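Long-range contact in type 3 secretion system translocon protein SctE (Shigella flexneri, PDB 3U0C), which inserts with its partner IpaC into the host membrane, forming a pore that lets type III effector proteins pass into the target cell: residues K90-F94 with E195-F199. Numbering follows the deposited sequence.
Sequences KNLEF and EIDSF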
loop_
_atom_site.group_PDB
_atom_site.type_symbol
_atom_site.label_atom_id
_atom_site.label_comp_id
_atom_site.label_asym_id
_atom_site.label_seq_id
_atom_site.Cartn_x
_atom_site.Cartn_y
_atom_site.Cartn_z
ATOM N N LYS A 90 -0.178 -18.007 17.758
ATOM C CA LYS A 90 -0.269 -16.581 17.491
ATOM C C LYS A 90 1.059 -16.071 16.981
ATOM O O LYS A 90 1.113 -15.454 15.931
ATOM C CB LYS A 90 -0.693 -15.780 18.721
ATOM C CG LYS A 90 -2.168 -15.922 19.074
ATOM C CD LYS A 90 -3.081 -15.595 17.882
ATOM C CE LYS A 90 -3.036 -14.124 17.516
ATOM N NZ LYS A 90 -3.998 -13.812 16.414
ATOM N N ASN A 91 2.123 -16.330 17.727
ATOM C CA ASN A 91 3.448 -15.909 17.312
ATOM C C ASN A 91 3.755 -16.215 15.844
ATOM O O ASN A 91 4.233 -15.348 15.123
ATOM C CB ASN A 91 4.524 -16.510 18.216
ATOM C CG ASN A 91 4.748 -15.697 19.482
ATOM O OD1 ASN A 91 4.777 -14.470 19.453
ATOM N ND2 ASN A 91 4.926 -16.383 20.596
ATOM N N LEU A 92 3.493 -17.447 15.410
ATOM C CA LEU A 92 3.782 -17.849 14.030
ATOM C C LEU A 92 2.918 -17.098 13.020
ATOM O O LEU A 92 3.380 -16.695 11.962
ATOM C CB LEU A 92 3.548 -19.343 13.840
ATOM C CG LEU A 92 4.578 -20.317 14.396
ATOM C CD1 LEU A 92 4.051 -21.749 14.277
ATOM C CD2 LEU A 92 5.905 -20.135 13.686
ATOM N N GLU A 93 1.650 -16.959 13.371
ATOM C CA GLU A 93 0.639 -16.345 12.540
ATOM C C GLU A 93 0.977 -14.872 12.340
ATOM O O GLU A 93 0.968 -14.366 11.218
ATOM C CB GLU A 93 -0.704 -16.499 13.250
ATOM C CG GLU A 93 -1.907 -15.887 12.589
ATOM C CD GLU A 93 -3.067 -15.786 13.548
ATOM O OE1 GLU A 93 -3.652 -16.844 13.899
ATOM O OE2 GLU A 93 -3.370 -14.655 13.989
ATOM N N PHE A 94 1.278 -14.201 13.448
ATOM C CA PHE A 94 1.656 -12.789 13.455
ATOM C C PHE A 94 2.915 -12.542 12.636
ATOM O O PHE A 94 2.997 -11.572 11.873
ATOM C CB PHE A 94 1.913 -12.338 14.887
ATOM C CG PHE A 94 2.108 -10.851 15.043
ATOM C CD1 PHE A 94 1.019 -10.006 15.146
ATOM C CD2 PHE A 94 3.378 -10.308 15.137
ATOM C CE1 PHE A 94 1.194 -8.657 15.318
ATOM C CE2 PHE A 94 3.552 -8.956 15.310
ATOM C CZ PHE A 94 2.462 -8.137 15.402
ATOM N N GLU A 195 -4.307 -6.797 13.402
ATOM C CA GLU A 195 -3.467 -7.885 13.858
ATOM C C GLU A 195 -2.912 -7.652 15.267
ATOM O O GLU A 195 -2.899 -8.558 16.098
ATOM C CB GLU A 195 -2.336 -8.132 12.862
ATOM C CG GLU A 195 -2.817 -8.586 11.473
ATOM C CD GLU A 195 -3.459 -9.976 11.504
ATOM O OE1 GLU A 195 -3.344 -10.670 12.542
ATOM O OE2 GLU A 195 -4.077 -10.372 10.491
ATOM N N ILE A 196 -2.465 -6.433 15.532
ATOM C CA ILE A 196 -1.938 -6.088 16.841
ATOM C C ILE A 196 -3.024 -6.217 17.911
ATOM O O ILE A 196 -2.771 -6.706 19.003
ATOM C CB ILE A 196 -1.366 -4.655 16.874
ATOM C CG1 ILE A 196 -0.064 -4.573 16.070
ATOM C CG2 ILE A 196 -1.133 -4.216 18.321
ATOM C CD1 ILE A 196 1.185 -4.839 16.881
ATOM N N ASP A 197 -4.237 -5.784 17.581
ATOM C CA ASP A 197 -5.328 -5.757 18.545
ATOM C C ASP A 197 -5.849 -7.150 18.873
ATOM O O ASP A 197 -6.480 -7.356 19.906
ATOM C CB ASP A 197 -6.482 -4.897 18.036
ATOM C CG ASP A 197 -6.194 -3.409 18.127
ATOM O OD1 ASP A 197 -5.231 -3.010 18.813
ATOM O OD2 ASP A 197 -6.952 -2.636 17.513
ATOM N N SER A 198 -5.595 -8.111 18.001
ATOM C CA SER A 198 -6.098 -9.445 18.244
ATOM C C SER A 198 -4.971 -10.401 18.613
ATOM O O SER A 198 -5.171 -11.614 18.632
ATOM C CB SER A 198 -6.842 -9.959 17.017
ATOM O OG SER A 198 -5.940 -10.518 16.088
ATOM N N PHE A 199 -3.787 -9.866 18.893
ATOM C CA PHE A 199 -2.650 -10.726 19.190
ATOM C C PHE A 199 -2.928 -11.615 20.411
ATOM O O PHE A 199 -3.394 -11.127 21.429
ATOM C CB PHE A 199 -1.363 -9.922 19.402
ATOM C CG PHE A 199 -0.149 -10.784 19.615
ATOM C CD1 PHE A 199 0.385 -11.510 18.569
ATOM C CD2 PHE A 199 0.436 -10.892 20.867
ATOM C CE1 PHE A 199 1.484 -12.305 18.755
ATOM C CE2 PHE A 199 1.540 -11.698 21.064
ATOM C CZ PHE A 199 2.066 -12.401 20.003
HETATM O O HOH W 1 -3.033 -11.406 15.744
#
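K90 reaches from helix 71-141 to the C-terminal end of helix 150-197, in the long antiparallel coiled coil that makes up most of this N-terminal region of the translocator. The residue illustrates how one lysine can serve an interhelical contact with both its aliphatic stem and its charged tip. K90 CB lies against the F199 ring, 4.1 Å from F199 CE1. The side chain then bends at chi2 (-54°) and again at chi3, which carries K90 CE past the backbone of S198 and F199, 3.8 Å from F199 CA. At the end, K90 NZ forms a salt bridge of 2.6 Å with E93 OE2, approaching on the syn side though tilted out of the carboxylate plane. K90 NZ also gives a weak hydrogen bond to S198 O and a firmer one, 2.7 Å, to a water. That water in turn donates to E195 O and, weakly, to E195 OE1, and it is hydrogen-bonded to S198 OG. The lysine charge probably eases the approach of the E93 and E195 carboxylates, while Q89 binds the other oxygen of E93.

Beside this polar cluster, beyond the last turn of helix 150-197, F199 presents its edge to the face of F94 in a T-shaped pair, with planes at 71° and centroids 5.2 Å apart. F94 holds CG anti to its own N (chi1 -171°), which extends the ring toward the partner helix, where CZ meets I196 CD1 at its rim. At the edge of the F199 ring, N91 OD1 lies in the ring plane, 3.5 Å from F199 CZ.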